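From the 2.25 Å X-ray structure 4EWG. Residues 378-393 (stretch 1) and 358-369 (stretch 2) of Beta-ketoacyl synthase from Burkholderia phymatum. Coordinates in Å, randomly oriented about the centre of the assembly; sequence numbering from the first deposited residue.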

# COMPACT_ATOMS: atom_id res chain seq x y z
N ASP A 378 -6.30 23.23 -24.53
CA ASP A 378 -5.62 23.07 -25.82
C ASP A 378 -5.38 21.57 -26.05
O ASP A 378 -4.31 21.05 -25.80
CB ASP A 378 -4.33 23.90 -25.88
CG ASP A 378 -3.71 23.91 -27.24
OD1 ASP A 378 -4.35 23.43 -28.20
OD2 ASP A 378 -2.54 24.40 -27.36
N TYR A 379 -6.42 20.89 -26.50
CA TYR A 379 -6.37 19.46 -26.72
C TYR A 379 -5.51 19.20 -27.95
O TYR A 379 -5.94 19.47 -29.09
CB TYR A 379 -7.78 18.88 -26.92
CG TYR A 379 -8.68 19.03 -25.73
CD1 TYR A 379 -8.56 18.17 -24.65
CD2 TYR A 379 -9.65 20.04 -25.66
CE1 TYR A 379 -9.35 18.30 -23.53
CE2 TYR A 379 -10.46 20.17 -24.53
CZ TYR A 379 -10.30 19.29 -23.46
OH TYR A 379 -11.09 19.37 -22.32
N ILE A 380 -4.30 18.70 -27.73
CA ILE A 380 -3.42 18.35 -28.86
C ILE A 380 -4.04 17.17 -29.59
O ILE A 380 -4.43 16.19 -28.97
CB ILE A 380 -2.00 17.93 -28.41
CG1 ILE A 380 -1.38 18.98 -27.48
CG2 ILE A 380 -1.11 17.77 -29.62
CD1 ILE A 380 -0.09 18.54 -26.82
N ARG A 381 -4.17 17.28 -30.89
CA ARG A 381 -4.73 16.19 -31.67
C ARG A 381 -4.36 16.31 -33.10
O ARG A 381 -4.04 17.41 -33.57
CB ARG A 381 -6.24 16.17 -31.57
CG ARG A 381 -6.89 17.47 -31.97
CD ARG A 381 -8.25 17.69 -31.35
NE ARG A 381 -8.41 19.11 -31.14
CZ ARG A 381 -9.22 19.91 -31.82
NH1 ARG A 381 -10.03 19.45 -32.76
NH2 ARG A 381 -9.22 21.20 -31.52
N GLY A 382 -4.39 15.18 -33.80
CA GLY A 382 -4.10 15.14 -35.23
C GLY A 382 -2.63 14.96 -35.51
O GLY A 382 -2.24 14.06 -36.24
N GLU A 383 -1.79 15.81 -34.92
CA GLU A 383 -0.33 15.75 -35.10
C GLU A 383 0.33 16.00 -33.73
O GLU A 383 -0.27 16.62 -32.85
CB GLU A 383 0.15 16.76 -36.16
N ALA A 384 1.56 15.54 -33.53
CA ALA A 384 2.28 15.85 -32.29
C ALA A 384 2.57 17.35 -32.22
O ALA A 384 2.74 18.00 -33.25
CB ALA A 384 3.57 15.07 -32.21
N ARG A 385 2.65 17.89 -31.01
CA ARG A 385 2.95 19.32 -30.82
C ARG A 385 4.41 19.48 -30.38
O ARG A 385 4.89 18.69 -29.56
CB ARG A 385 2.01 19.94 -29.77
CG ARG A 385 2.04 21.46 -29.69
CD ARG A 385 1.18 22.11 -30.76
NE ARG A 385 -0.22 21.71 -30.65
CZ ARG A 385 -1.10 22.21 -29.78
NH1 ARG A 385 -0.75 23.16 -28.92
NH2 ARG A 385 -2.35 21.77 -29.78
N ALA A 386 5.09 20.48 -30.94
CA ALA A 386 6.42 20.86 -30.48
C ALA A 386 6.24 21.89 -29.40
O ALA A 386 5.65 22.94 -29.64
CB ALA A 386 7.25 21.45 -31.61
N ILE A 387 6.72 21.58 -28.19
CA ILE A 387 6.72 22.53 -27.07
C ILE A 387 8.05 22.42 -26.39
O ILE A 387 8.62 21.33 -26.29
CB ILE A 387 5.63 22.23 -26.02
CG1 ILE A 387 4.23 22.20 -26.65
CG2 ILE A 387 5.68 23.28 -24.91
CD1 ILE A 387 3.14 21.75 -25.68
N ASP A 388 8.54 23.54 -25.91
CA ASP A 388 9.79 23.57 -25.22
C ASP A 388 9.49 23.90 -23.78
O ASP A 388 9.42 25.06 -23.42
CB ASP A 388 10.71 24.62 -25.84
CG ASP A 388 12.08 24.67 -25.19
OD1 ASP A 388 12.38 23.87 -24.29
OD2 ASP A 388 12.88 25.52 -25.58
N ALA A 389 9.33 22.87 -22.96
CA ALA A 389 8.83 23.06 -21.62
C ALA A 389 9.96 23.17 -20.61
O ALA A 389 10.95 22.51 -20.72
CB ALA A 389 7.87 21.91 -21.25
N GLU A 390 9.78 24.05 -19.65
CA GLU A 390 10.64 24.10 -18.48
C GLU A 390 10.02 23.25 -17.37
O GLU A 390 10.74 22.64 -16.57
CB GLU A 390 10.80 25.53 -18.03
CG GLU A 390 11.84 25.72 -16.96
CD GLU A 390 13.24 25.38 -17.41
OE1 GLU A 390 13.57 25.51 -18.63
OE2 GLU A 390 14.03 24.95 -16.52
N TYR A 391 8.69 23.19 -17.33
CA TYR A 391 7.99 22.28 -16.43
C TYR A 391 6.82 21.57 -17.09
O TYR A 391 6.05 22.19 -17.87
CB TYR A 391 7.47 22.99 -15.19
CG TYR A 391 8.51 23.75 -14.39
CD1 TYR A 391 8.87 25.07 -14.74
CD2 TYR A 391 9.11 23.18 -13.25
CE1 TYR A 391 9.82 25.77 -13.99
CE2 TYR A 391 10.06 23.87 -12.51
CZ TYR A 391 10.41 25.15 -12.87
OH TYR A 391 11.36 25.82 -12.11
N VAL A 392 6.65 20.29 -16.71
CA VAL A 392 5.48 19.55 -17.08
C VAL A 392 4.79 18.93 -15.88
O VAL A 392 5.40 18.74 -14.83
CB VAL A 392 5.82 18.48 -18.13
CG1 VAL A 392 6.38 19.19 -19.38
CG2 VAL A 392 6.80 17.49 -17.55
N MET A 393 3.51 18.64 -16.05
CA MET A 393 2.70 18.02 -15.02
C MET A 393 2.06 16.72 -15.56
O MET A 393 1.59 16.68 -16.71
CB MET A 393 1.62 18.99 -14.54
CG MET A 393 0.68 18.44 -13.47
SD MET A 393 -0.56 19.65 -12.92
CE MET A 393 0.36 20.53 -11.66
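Stretch 2 358-369: RNWYAPTLNLTE

Stretch 2 runs antiparallel to stretch 1, and the two are joined first through their backbones. At the centre, Arg 385 and Tyr 361 form a hydrogen-bonded pair with CA atoms 5.0 Å apart: Arg 385 N donates to Tyr 361 O at 2.8 Å, and Tyr 361 N donates to Arg 385 O, also at 2.8 Å. Such a reciprocal pair fixes the register, so that Ala 384 lies beside Ala 362, Ala 386 beside Trp 360 and Ile 387 beside Asn 359. The ladder is short and weakly bonded. Toward the start of stretch 2 it is extended by Ile 387 N, which donates to Asn 359 O at 3.2 Å; Asn 359 has just left a helix through a Schellman motif, with positive phi, a conformation asparagine tolerates well. Farther along, beyond Pro 363, which has no backbone NH to offer, Thr 364 N donates to Ile 380 O at 3.2 Å. Thr 364 then opens a type II turn ending at Leu 367, and Asn 366 takes the positive phi of its third position.

Three waters link the two stretches. Water 1 lies 2.8 Å from Tyr 361 OH and accepts from Ala 389 N at 3.0 Å. Water 2 accepts from Thr 364 OG1 at 2.8 Å and donates to Ile 380 O at 2.5 Å. Water 3 donates to Thr 364 O at 2.5 Å and accepts from Gly 382 N at 3.0 Å; the positive phi of Gly 382 favours glycine.

Tyr 361 is the main packing residue of stretch 2. Its chi1 is m, and its long side chain reaches from Ile 380, whose CD1 is 4.0 Å from Tyr 361 CB, past Ile 387, whose CB is 3.7 Å from Tyr 361 CE1, to Val 392, whose CG1 meets Tyr 361 OH at 3.5 Å near the ring plane. An aromatic side chain with a polar tip can thus line an apolar pocket and still reach water. The side chain of Arg 385 starts on the same face as Tyr 361 but leads away, its NH1 making a salt bridge with Asp 378 OD2 at 2.7 Å.

Ala 384 suits the Trp 360 ring: its small CB lies over one face, 3.4 Å from Trp 360 NE1. The CA-to-CB bonds of Pro 363 and Leu 367 both point toward stretch 1. The compact proline ring can therefore lie close against the backbone, with Pro 363 CB 3.5 Å from Arg 381 CA, while the longer, branched leucine reaches the apolar base of the Tyr 379 side chain, with Leu 367 CD2 3.9 Å from Tyr 379 CB.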

# COMPACT_ATOMS: atom_id res chain seq x y z
N ARG A 358 12.41 15.80 -25.57
CA ARG A 358 12.50 15.92 -27.01
C ARG A 358 11.65 17.00 -27.62
O ARG A 358 11.58 17.12 -28.85
CB ARG A 358 12.18 14.58 -27.63
CG ARG A 358 13.15 13.52 -27.15
CD ARG A 358 12.78 12.15 -27.68
NE ARG A 358 13.82 11.17 -27.33
CZ ARG A 358 14.03 10.67 -26.11
NH1 ARG A 358 13.29 11.04 -25.05
NH2 ARG A 358 14.98 9.77 -25.94
N ASN A 359 11.04 17.84 -26.79
CA ASN A 359 10.14 18.90 -27.30
C ASN A 359 9.01 18.41 -28.21
O ASN A 359 8.57 19.14 -29.14
CB ASN A 359 10.94 19.99 -28.03
CG ASN A 359 11.87 20.75 -27.11
OD1 ASN A 359 11.71 20.73 -25.89
ND2 ASN A 359 12.84 21.42 -27.69
N TRP A 360 8.53 17.20 -27.94
CA TRP A 360 7.62 16.50 -28.85
C TRP A 360 6.54 15.83 -28.06
O TRP A 360 6.80 14.94 -27.24
CB TRP A 360 8.43 15.51 -29.64
CG TRP A 360 7.67 14.77 -30.68
CD1 TRP A 360 7.53 15.10 -32.04
CD2 TRP A 360 6.94 13.52 -30.51
NE1 TRP A 360 6.77 14.17 -32.69
CE2 TRP A 360 6.39 13.19 -31.82
CE3 TRP A 360 6.70 12.66 -29.43
CZ2 TRP A 360 5.61 12.05 -32.02
CZ3 TRP A 360 5.92 11.51 -29.65
CH2 TRP A 360 5.39 11.21 -30.91
N TYR A 361 5.30 16.25 -28.29
CA TYR A 361 4.19 15.83 -27.44
C TYR A 361 3.11 15.16 -28.28
O TYR A 361 2.45 15.79 -29.13
CB TYR A 361 3.65 17.03 -26.64
CG TYR A 361 4.62 17.54 -25.58
CD1 TYR A 361 5.70 18.34 -25.94
CD2 TYR A 361 4.47 17.21 -24.23
CE1 TYR A 361 6.59 18.81 -24.99
CE2 TYR A 361 5.36 17.68 -23.27
CZ TYR A 361 6.42 18.48 -23.65
OH TYR A 361 7.32 18.96 -22.71
N ALA A 362 2.91 13.87 -28.03
CA ALA A 362 1.96 13.06 -28.79
C ALA A 362 0.52 13.59 -28.66
O ALA A 362 0.10 14.06 -27.61
CB ALA A 362 2.03 11.60 -28.36
N PRO A 363 -0.24 13.51 -29.74
CA PRO A 363 -1.62 13.92 -29.65
C PRO A 363 -2.44 12.82 -28.99
O PRO A 363 -2.01 11.66 -28.96
CB PRO A 363 -2.02 14.03 -31.11
CG PRO A 363 -1.26 12.94 -31.77
CD PRO A 363 0.06 12.87 -31.03
N THR A 364 -3.62 13.17 -28.50
CA THR A 364 -4.60 12.13 -28.13
C THR A 364 -5.15 11.50 -29.42
O THR A 364 -5.77 12.16 -30.24
CB THR A 364 -5.75 12.70 -27.28
OG1 THR A 364 -5.20 13.26 -26.09
CG2 THR A 364 -6.75 11.61 -26.91
N LEU A 365 -4.88 10.20 -29.58
CA LEU A 365 -5.39 9.39 -30.69
C LEU A 365 -6.91 9.30 -30.62
O LEU A 365 -7.48 9.32 -29.52
CB LEU A 365 -4.81 7.98 -30.61
CG LEU A 365 -4.04 7.46 -31.81
CD1 LEU A 365 -2.80 8.33 -32.12
CD2 LEU A 365 -3.63 6.01 -31.56
N ASN A 366 -7.55 9.25 -31.79
CA ASN A 366 -9.00 9.11 -31.92
C ASN A 366 -9.81 10.24 -31.22
O ASN A 366 -10.93 10.01 -30.72
CB ASN A 366 -9.47 7.73 -31.44
CG ASN A 366 -9.16 6.62 -32.45
OD1 ASN A 366 -9.52 6.71 -33.62
ND2 ASN A 366 -8.53 5.57 -31.99
N LEU A 367 -9.24 11.46 -31.20
CA LEU A 367 -9.94 12.66 -30.75
C LEU A 367 -10.20 13.55 -31.96
O LEU A 367 -9.32 14.30 -32.38
CB LEU A 367 -9.10 13.41 -29.69
CG LEU A 367 -9.66 14.74 -29.13
CD1 LEU A 367 -11.06 14.60 -28.51
CD2 LEU A 367 -8.72 15.33 -28.10
N THR A 368 -11.41 13.48 -32.51
CA THR A 368 -11.75 14.21 -33.74
C THR A 368 -12.76 15.34 -33.51
O THR A 368 -12.74 16.32 -34.23
CB THR A 368 -12.28 13.25 -34.80
OG1 THR A 368 -13.40 12.52 -34.26
CG2 THR A 368 -11.16 12.25 -35.19
N GLU A 369 -13.63 15.20 -32.51
CA GLU A 369 -14.54 16.27 -32.11
C GLU A 369 -14.51 16.38 -30.57
O GLU A 369 -14.96 15.47 -29.86
CB GLU A 369 -15.97 15.97 -32.54
CG GLU A 369 -16.96 17.09 -32.21
CD GLU A 369 -18.44 16.71 -32.40
OE1 GLU A 369 -18.73 15.57 -32.83
OE2 GLU A 369 -19.31 17.56 -32.16
O HOH W 1 9.65 20.01 -23.84
O HOH W 2 -5.38 15.96 -26.69
O HOH W 3 -5.26 12.52 -32.71